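Local coordinates for aminopeptidase N (Francisella tularensis subsp. tularensis, PDB 5DLL), which probably degrades intracellular peptides as a zinc-dependent aminopeptidase of the M1 family, releasing amino acids, preferably alanine, from their N-termini, at residues Phe153-Ile167 against Tyr197-Ile209. Residues are numbered along the deposited sequence; the frame is centred on the assembly and turned at random.
Sequences FTVKIIADKKKYPII and YLFALVAGDLASI
The carbonyl oxygen of I166 accepts one hydrogen bond from the facing strand, G204 N to I166 O at 2.9 Å, with a weaker CA-H...O contact from A203 CA beside it. G204 O accepts from I166 N at 3.0 Å, closing the antiparallel hydrogen-bonded pair that joins edge strand 166-169 to strand 201-204 in a small sheet of the N-terminal domain. In the adjoining non-hydrogen-bonded pair, I167 CG2 lies 3.8 Å from A203 CB. The other face carries I166, whose CG1 lies near L206 O; Y226 of strand 220-227 touches both I166 and L206.

At the turn, the Y164 ring sets its edge against G204 CA, the ring plane running nearly through that carbon, while K163 CB sits over one face, toward the rim. The ring's hydroxyl is hydrogen-bonded to K123. The P165 ring packs beside the G204 carbonyl and D205.

Strand 150-160 belongs to a different, larger sheet and meets residues 199-201 through side chains. I157 and L201 reach tip to tip, their CD1 atoms 3.6 Å apart. With CG anti to the backbone N (chi1 168°), F199 swings its ring toward this strand, where V155 CG2 meets its edge in plane and the F153 ring lies oblique, planes at 35°. The contact thus divides its chemistry: paired backbone bonds fix the register beside the turn, whereas strand 150-160 packs against residues 199-201 through buried apolar side chains.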
ATOM      1  N   PHE A 153     -13.881  22.469 -14.252  1.00 44.07           N
ATOM      2  CA  PHE A 153     -14.488  21.611 -15.277  1.00 46.60           C
ATOM      3  C   PHE A 153     -16.016  21.637 -15.271  1.00 46.06           C
ATOM      4  O   PHE A 153     -16.636  21.329 -14.255  1.00 47.95           O
ATOM      5  CB  PHE A 153     -14.039  20.156 -15.083  1.00 45.54           C
ATOM      6  CG  PHE A 153     -12.694  19.844 -15.677  1.00 43.62           C
ATOM      7  CD1 PHE A 153     -11.528  20.224 -15.030  1.00 44.64           C
ATOM      8  CD2 PHE A 153     -12.593  19.144 -16.871  1.00 40.00           C
ATOM      9  CE1 PHE A 153     -10.285  19.923 -15.564  1.00 45.31           C
ATOM     10  CE2 PHE A 153     -11.352  18.838 -17.409  1.00 40.95           C
ATOM     11  CZ  PHE A 153     -10.197  19.227 -16.757  1.00 39.06           C
ATOM     12  N   THR A 154     -16.608  21.994 -16.410  1.00 43.76           N
ATOM     13  CA  THR A 154     -18.023  21.726 -16.676  1.00 42.23           C
ATOM     14  C   THR A 154     -18.066  20.672 -17.764  1.00 37.90           C
ATOM     15  O   THR A 154     -17.348  20.780 -18.752  1.00 33.22           O
ATOM     16  CB  THR A 154     -18.771  22.970 -17.183  1.00 46.12           C
ATOM     17  OG1 THR A 154     -18.496  24.082 -16.322  1.00 49.22           O
ATOM     18  CG2 THR A 154     -20.280  22.709 -17.239  1.00 43.88           C
ATOM     19  N   VAL A 155     -18.909  19.659 -17.587  1.00 36.80           N
ATOM     20  CA  VAL A 155     -18.894  18.484 -18.457  1.00 35.60           C
ATOM     21  C   VAL A 155     -20.315  18.024 -18.786  1.00 36.53           C
ATOM     22  O   VAL A 155     -21.035  17.593 -17.894  1.00 41.04           O
ATOM     23  CB  VAL A 155     -18.137  17.309 -17.776  1.00 34.44           C
ATOM     24  CG1 VAL A 155     -18.190  16.043 -18.628  1.00 33.64           C
ATOM     25  CG2 VAL A 155     -16.692  17.695 -17.463  1.00 31.58           C
ATOM     26  N   LYS A 156     -20.711  18.111 -20.056  1.00 39.50           N
ATOM     27  CA  LYS A 156     -21.976  17.517 -20.513  1.00 41.64           C
ATOM     28  C   LYS A 156     -21.718  16.126 -21.091  1.00 41.77           C
ATOM     29  O   LYS A 156     -20.676  15.894 -21.697  1.00 43.54           O
ATOM     30  CB  LYS A 156     -22.667  18.401 -21.561  1.00 42.13           C
ATOM     31  CG  LYS A 156     -24.085  17.945 -21.902  1.00 44.47           C
ATOM     32  CD  LYS A 156     -24.684  18.706 -23.075  1.00 51.54           C
ATOM     33  CE  LYS A 156     -24.880  20.187 -22.779  1.00 56.50           C
ATOM     34  NZ  LYS A 156     -25.775  20.829 -23.781  1.00 56.87           N
ATOM     35  N   ILE A 157     -22.668  15.209 -20.901  1.00 42.29           N
ATOM     36  CA  ILE A 157     -22.578  13.855 -21.457  1.00 41.19           C
ATOM     37  C   ILE A 157     -23.881  13.494 -22.166  1.00 42.54           C
ATOM     38  O   ILE A 157     -24.940  13.508 -21.546  1.00 43.90           O
ATOM     39  CB  ILE A 157     -22.314  12.794 -20.360  1.00 41.99           C
ATOM     40  CG1 ILE A 157     -21.059  13.142 -19.552  1.00 43.27           C
ATOM     41  CG2 ILE A 157     -22.173  11.405 -20.975  1.00 41.49           C
ATOM     42  CD1 ILE A 157     -20.803  12.208 -18.388  1.00 44.81           C
ATOM     43  N   ILE A 158     -23.794  13.155 -23.453  1.00 43.39           N
ATOM     44  CA  ILE A 158     -24.957  12.722 -24.238  1.00 41.36           C
ATOM     45  C   ILE A 158     -24.805  11.246 -24.596  1.00 40.55           C
ATOM     46  O   ILE A 158     -23.734  10.824 -25.013  1.00 41.21           O
ATOM     47  CB  ILE A 158     -25.105  13.563 -25.522  1.00 40.54           C
ATOM     48  CG1 ILE A 158     -25.202  15.054 -25.169  1.00 40.94           C
ATOM     49  CG2 ILE A 158     -26.336  13.129 -26.306  1.00 42.77           C
ATOM     50  CD1 ILE A 158     -25.122  15.989 -26.356  1.00 40.05           C
ATOM     51  N   ALA A 159     -25.870  10.462 -24.429  1.00 44.30           N
ATOM     52  CA  ALA A 159     -25.814   9.019 -24.704  1.00 47.02           C
ATOM     53  C   ALA A 159     -27.198   8.369 -24.816  1.00 51.39           C
ATOM     54  O   ALA A 159     -28.220   9.007 -24.572  1.00 54.82           O
ATOM     55  CB  ALA A 159     -25.001   8.316 -23.625  1.00 45.13           C
ATOM     56  N   ASP A 160     -27.206   7.090 -25.187  1.00 52.40           N
ATOM     57  CA  ASP A 160     -28.433   6.301 -25.280  1.00 59.50           C
ATOM     58  C   ASP A 160     -28.987   5.997 -23.884  1.00 58.34           C
ATOM     59  O   ASP A 160     -28.232   5.640 -22.981  1.00 64.56           O
ATOM     60  CB  ASP A 160     -28.145   4.994 -26.033  1.00 61.88           C
ATOM     61  CG  ASP A 160     -29.404   4.200 -26.351  1.00 68.64           C
ATOM     62  OD1 ASP A 160     -30.361   4.784 -26.904  1.00 76.29           O
ATOM     63  OD2 ASP A 160     -29.430   2.987 -26.058  1.00 65.41           O
ATOM     64  N   LYS A 161     -30.302   6.134 -23.719  1.00 59.62           N
ATOM     65  CA  LYS A 161     -30.962   5.891 -22.429  1.00 64.63           C
ATOM     66  C   LYS A 161     -31.031   4.416 -22.070  1.00 64.43           C
ATOM     67  O   LYS A 161     -30.793   4.035 -20.926  1.00 61.37           O
ATOM     68  CB  LYS A 161     -32.394   6.416 -22.447  1.00 75.22           C
ATOM     69  CG  LYS A 161     -32.513   7.914 -22.623  1.00 86.72           C
ATOM     70  CD  LYS A 161     -33.796   8.449 -22.001  1.00104.24           C
ATOM     71  CE  LYS A 161     -33.730   8.447 -20.480  1.00103.25           C
ATOM     72  NZ  LYS A 161     -34.810   9.271 -19.874  1.00109.01           N
ATOM     73  N   LYS A 162     -31.408   3.603 -23.050  1.00 71.57           N
ATOM     74  CA  LYS A 162     -31.563   2.163 -22.867  1.00 77.23           C
ATOM     75  C   LYS A 162     -30.261   1.543 -22.359  1.00 66.77           C
ATOM     76  O   LYS A 162     -30.254   0.815 -21.361  1.00 61.05           O
ATOM     77  CB  LYS A 162     -31.969   1.510 -24.196  1.00 90.45           C
ATOM     78  CG  LYS A 162     -32.599   0.131 -24.072  1.00 91.08           C
ATOM     79  CD  LYS A 162     -34.111   0.221 -23.961  1.00101.73           C
ATOM     80  CE  LYS A 162     -34.746  -1.156 -23.874  1.00114.29           C
ATOM     81  NZ  LYS A 162     -34.307  -1.907 -22.666  1.00122.31           N
ATOM     82  N   LYS A 163     -29.163   1.860 -23.042  1.00 59.87           N
ATOM     83  CA  LYS A 163     -27.866   1.243 -22.762  1.00 61.97           C
ATOM     84  C   LYS A 163     -27.048   1.961 -21.684  1.00 58.40           C
ATOM     85  O   LYS A 163     -26.292   1.312 -20.957  1.00 55.27           O
ATOM     86  CB  LYS A 163     -27.043   1.138 -24.049  1.00 68.58           C
ATOM     87  CG  LYS A 163     -27.625   0.166 -25.066  1.00 76.14           C
ATOM     88  CD  LYS A 163     -26.670  -0.108 -26.218  1.00 75.80           C
ATOM     89  CE  LYS A 163     -26.563   1.083 -27.155  1.00 78.08           C
ATOM     90  NZ  LYS A 163     -25.736   0.774 -28.353  1.00 75.00           N
ATOM     91  N   TYR A 164     -27.190   3.284 -21.583  1.00 49.65           N
ATOM     92  CA  TYR A 164     -26.375   4.077 -20.657  1.00 48.07           C
ATOM     93  C   TYR A 164     -27.226   5.013 -19.801  1.00 46.60           C
ATOM     94  O   TYR A 164     -27.125   6.238 -19.913  1.00 45.37           O
ATOM     95  CB  TYR A 164     -25.308   4.857 -21.437  1.00 50.42           C
ATOM     96  CG  TYR A 164     -24.550   3.981 -22.404  1.00 56.38           C
ATOM     97  CD1 TYR A 164     -23.676   3.000 -21.942  1.00 57.93           C
ATOM     98  CD2 TYR A 164     -24.732   4.104 -23.779  1.00 57.03           C
ATOM     99  CE1 TYR A 164     -22.992   2.176 -22.819  1.00 56.68           C
ATOM    100  CE2 TYR A 164     -24.051   3.286 -24.663  1.00 57.82           C
ATOM    101  CZ  TYR A 164     -23.186   2.323 -24.178  1.00 58.41           C
ATOM    102  OH  TYR A 164     -22.506   1.512 -25.056  1.00 75.44           O
ATOM    103  N   PRO A 165     -28.070   4.437 -18.927  1.00 48.98           N
ATOM    104  CA  PRO A 165     -28.921   5.275 -18.071  1.00 50.37           C
ATOM    105  C   PRO A 165     -28.127   6.019 -16.989  1.00 49.81           C
ATOM    106  O   PRO A 165     -28.575   7.060 -16.496  1.00 45.52           O
ATOM    107  CB  PRO A 165     -29.903   4.270 -17.451  1.00 50.52           C
ATOM    108  CG  PRO A 165     -29.216   2.946 -17.531  1.00 52.82           C
ATOM    109  CD  PRO A 165     -28.337   2.996 -18.746  1.00 49.76           C
ATOM    110  N   ILE A 166     -26.967   5.481 -16.625  1.00 43.57           N
ATOM    111  CA  ILE A 166     -26.098   6.112 -15.643  1.00 43.57           C
ATOM    112  C   ILE A 166     -24.979   6.813 -16.394  1.00 42.03           C
ATOM    113  O   ILE A 166     -24.178   6.159 -17.058  1.00 43.04           O
ATOM    114  CB  ILE A 166     -25.516   5.069 -14.660  1.00 43.98           C
ATOM    115  CG1 ILE A 166     -26.647   4.377 -13.879  1.00 45.16           C
ATOM    116  CG2 ILE A 166     -24.501   5.705 -13.716  1.00 43.23           C
ATOM    117  CD1 ILE A 166     -27.562   5.311 -13.110  1.00 40.67           C
ATOM    118  N   ILE A 167     -24.942   8.141 -16.297  1.00 40.33           N
ATOM    119  CA  ILE A 167     -23.922   8.948 -16.975  1.00 43.00           C
ATOM    120  C   ILE A 167     -23.287   9.927 -15.985  1.00 44.23           C
ATOM    121  O   ILE A 167     -23.887  10.935 -15.616  1.00 45.22           O
ATOM    122  CB  ILE A 167     -24.486   9.684 -18.219  1.00 48.05           C
ATOM    123  CG1 ILE A 167     -25.855  10.315 -17.940  1.00 45.09           C
ATOM    124  CG2 ILE A 167     -24.617   8.714 -19.391  1.00 48.80           C
ATOM    125  CD1 ILE A 167     -26.361  11.186 -19.072  1.00 44.07           C
ATOM    126  N   TYR A 197      -5.568  14.779 -14.714  1.00 36.38           N
ATOM    127  CA  TYR A 197      -5.376  13.367 -14.350  1.00 35.24           C
ATOM    128  C   TYR A 197      -6.444  12.866 -13.370  1.00 34.73           C
ATOM    129  O   TYR A 197      -6.628  11.654 -13.204  1.00 38.62           O
ATOM    130  CB  TYR A 197      -3.957  13.112 -13.810  1.00 37.20           C
ATOM    131  CG  TYR A 197      -3.711  13.510 -12.365  1.00 38.69           C
ATOM    132  CD1 TYR A 197      -4.054  12.653 -11.319  1.00 39.16           C
ATOM    133  CD2 TYR A 197      -3.109  14.725 -12.045  1.00 38.57           C
ATOM    134  CE1 TYR A 197      -3.827  13.004  -9.993  1.00 40.15           C
ATOM    135  CE2 TYR A 197      -2.875  15.084 -10.722  1.00 40.99           C
ATOM    136  CZ  TYR A 197      -3.239  14.220  -9.698  1.00 40.85           C
ATOM    137  OH  TYR A 197      -3.019  14.565  -8.382  1.00 38.65           O
ATOM    138  N   LEU A 198      -7.145  13.805 -12.737  1.00 34.70           N
ATOM    139  CA  LEU A 198      -8.270  13.499 -11.849  1.00 34.64           C
ATOM    140  C   LEU A 198      -9.622  13.585 -12.540  1.00 33.99           C
ATOM    141  O   LEU A 198     -10.661  13.442 -11.887  1.00 38.94           O
ATOM    142  CB  LEU A 198      -8.278  14.464 -10.668  1.00 32.70           C
ATOM    143  CG  LEU A 198      -7.021  14.415  -9.820  1.00 32.85           C
ATOM    144  CD1 LEU A 198      -7.007  15.621  -8.909  1.00 35.46           C
ATOM    145  CD2 LEU A 198      -6.949  13.113  -9.037  1.00 32.86           C
ATOM    146  N   PHE A 199      -9.625  13.831 -13.844  1.00 34.19           N
ATOM    147  CA  PHE A 199     -10.869  13.829 -14.592  1.00 34.80           C
ATOM    148  C   PHE A 199     -11.339  12.385 -14.759  1.00 36.19           C
ATOM    149  O   PHE A 199     -10.524  11.485 -15.004  1.00 41.18           O
ATOM    150  CB  PHE A 199     -10.711  14.498 -15.963  1.00 33.76           C
ATOM    151  CG  PHE A 199     -11.878  14.260 -16.870  1.00 33.54           C
ATOM    152  CD1 PHE A 199     -11.921  13.133 -17.682  1.00 34.41           C
ATOM    153  CD2 PHE A 199     -12.956  15.124 -16.871  1.00 32.93           C
ATOM    154  CE1 PHE A 199     -13.012  12.884 -18.493  1.00 33.92           C
ATOM    155  CE2 PHE A 199     -14.052  14.881 -17.684  1.00 33.96           C
ATOM    156  CZ  PHE A 199     -14.080  13.762 -18.495  1.00 33.86           C
ATOM    157  N   ALA A 200     -12.647  12.172 -14.626  1.00 33.65           N
ATOM    158  CA  ALA A 200     -13.246  10.865 -14.890  1.00 33.43           C
ATOM    159  C   ALA A 200     -14.636  10.968 -15.510  1.00 36.56           C
ATOM    160  O   ALA A 200     -15.379  11.931 -15.272  1.00 34.49           O
ATOM    161  CB  ALA A 200     -13.303  10.036 -13.616  1.00 33.55           C
ATOM    162  N   LEU A 201     -14.967   9.955 -16.307  1.00 38.44           N
ATOM    163  CA  LEU A 201     -16.290   9.802 -16.898  1.00 40.05           C
ATOM    164  C   LEU A 201     -16.677   8.330 -16.838  1.00 40.34           C
ATOM    165  O   LEU A 201     -15.841   7.459 -17.071  1.00 50.34           O
ATOM    166  CB  LEU A 201     -16.285  10.285 -18.350  1.00 43.09           C
ATOM    167  CG  LEU A 201     -17.581  10.085 -19.159  1.00 46.99           C
ATOM    168  CD1 LEU A 201     -17.779  11.214 -20.165  1.00 46.12           C
ATOM    169  CD2 LEU A 201     -17.631   8.729 -19.858  1.00 47.78           C
ATOM    170  N   VAL A 202     -17.939   8.059 -16.517  1.00 40.45           N
ATOM    171  CA  VAL A 202     -18.481   6.700 -16.552  1.00 37.97           C
ATOM    172  C   VAL A 202     -19.906   6.716 -17.096  1.00 38.05           C
ATOM    173  O   VAL A 202     -20.718   7.553 -16.698  1.00 40.40           O
ATOM    174  CB  VAL A 202     -18.503   6.055 -15.153  1.00 39.08           C
ATOM    175  CG1 VAL A 202     -19.190   4.692 -15.202  1.00 43.21           C
ATOM    176  CG2 VAL A 202     -17.094   5.942 -14.585  1.00 36.35           C
ATOM    177  N   ALA A 203     -20.202   5.783 -17.995  1.00 41.18           N
ATOM    178  CA  ALA A 203     -21.548   5.630 -18.544  1.00 43.29           C
ATOM    179  C   ALA A 203     -21.882   4.153 -18.724  1.00 40.29           C
ATOM    180  O   ALA A 203     -21.129   3.418 -19.366  1.00 36.93           O
ATOM    181  CB  ALA A 203     -21.668   6.365 -19.868  1.00 49.19           C
ATOM    182  N   GLY A 204     -23.010   3.722 -18.165  1.00 38.85           N
ATOM    183  CA  GLY A 204     -23.401   2.318 -18.240  1.00 40.71           C
ATOM    184  C   GLY A 204     -24.745   2.005 -17.625  1.00 41.73           C
ATOM    185  O   GLY A 204     -25.444   2.894 -17.140  1.00 45.76           O
ATOM    186  N   ASP A 205     -25.100   0.726 -17.662  1.00 45.95           N
ATOM    187  CA  ASP A 205     -26.287   0.209 -16.987  1.00 52.23           C
ATOM    188  C   ASP A 205     -25.850  -0.390 -15.640  1.00 54.18           C
ATOM    189  O   ASP A 205     -25.504  -1.573 -15.545  1.00 59.61           O
ATOM    190  CB  ASP A 205     -26.961  -0.840 -17.883  1.00 56.60           C
ATOM    191  CG  ASP A 205     -28.362  -1.210 -17.428  1.00 58.71           C
ATOM    192  OD1 ASP A 205     -28.777  -0.804 -16.322  1.00 60.35           O
ATOM    193  OD2 ASP A 205     -29.051  -1.923 -18.192  1.00 54.78           O
ATOM    194  N   LEU A 206     -25.850   0.445 -14.603  1.00 56.11           N
ATOM    195  CA  LEU A 206     -25.317   0.062 -13.295  1.00 52.71           C
ATOM    196  C   LEU A 206     -26.343   0.198 -12.181  1.00 50.45           C
ATOM    197  O   LEU A 206     -27.075   1.189 -12.115  1.00 51.67           O
ATOM    198  CB  LEU A 206     -24.100   0.923 -12.948  1.00 50.60           C
ATOM    199  CG  LEU A 206     -22.865   0.733 -13.833  1.00 55.10           C
ATOM    200  CD1 LEU A 206     -21.809   1.774 -13.497  1.00 55.10           C
ATOM    201  CD2 LEU A 206     -22.296  -0.672 -13.693  1.00 54.63           C
ATOM    202  N   ALA A 207     -26.381  -0.807 -11.307  1.00 49.98           N
ATOM    203  CA  ALA A 207     -27.121  -0.731 -10.050  1.00 50.86           C
ATOM    204  C   ALA A 207     -26.401   0.213  -9.089  1.00 53.80           C
ATOM    205  O   ALA A 207     -25.236   0.566  -9.301  1.00 55.28           O
ATOM    206  CB  ALA A 207     -27.262  -2.112  -9.430  1.00 49.69           C
ATOM    207  N   SER A 208     -27.091   0.611  -8.024  1.00 59.57           N
ATOM    208  CA  SER A 208     -26.541   1.584  -7.089  1.00 51.63           C
ATOM    209  C   SER A 208     -27.010   1.381  -5.651  1.00 53.54           C
ATOM    210  O   SER A 208     -28.104   0.877  -5.406  1.00 57.45           O
ATOM    211  CB  SER A 208     -26.911   3.000  -7.542  1.00 47.67           C
ATOM    212  OG  SER A 208     -28.317   3.191  -7.536  1.00 42.71           O
ATOM    213  N   ILE A 209     -26.150   1.775  -4.716  1.00 58.31           N
ATOM    214  CA  ILE A 209     -26.520   1.983  -3.319  1.00 54.90           C
ATOM    215  C   ILE A 209     -26.394   3.482  -3.057  1.00 50.18           C
ATOM    216  O   ILE A 209     -25.300   4.038  -3.128  1.00 47.01           O
ATOM    217  CB  ILE A 209     -25.570   1.239  -2.352  1.00 55.91           C
ATOM    218  CG1 ILE A 209     -25.668  -0.276  -2.551  1.00 54.90           C
ATOM    219  CG2 ILE A 209     -25.876   1.608  -0.902  1.00 55.69           C
ATOM    220  CD1 ILE A 209     -24.516  -1.041  -1.934  1.00 55.09           C
TER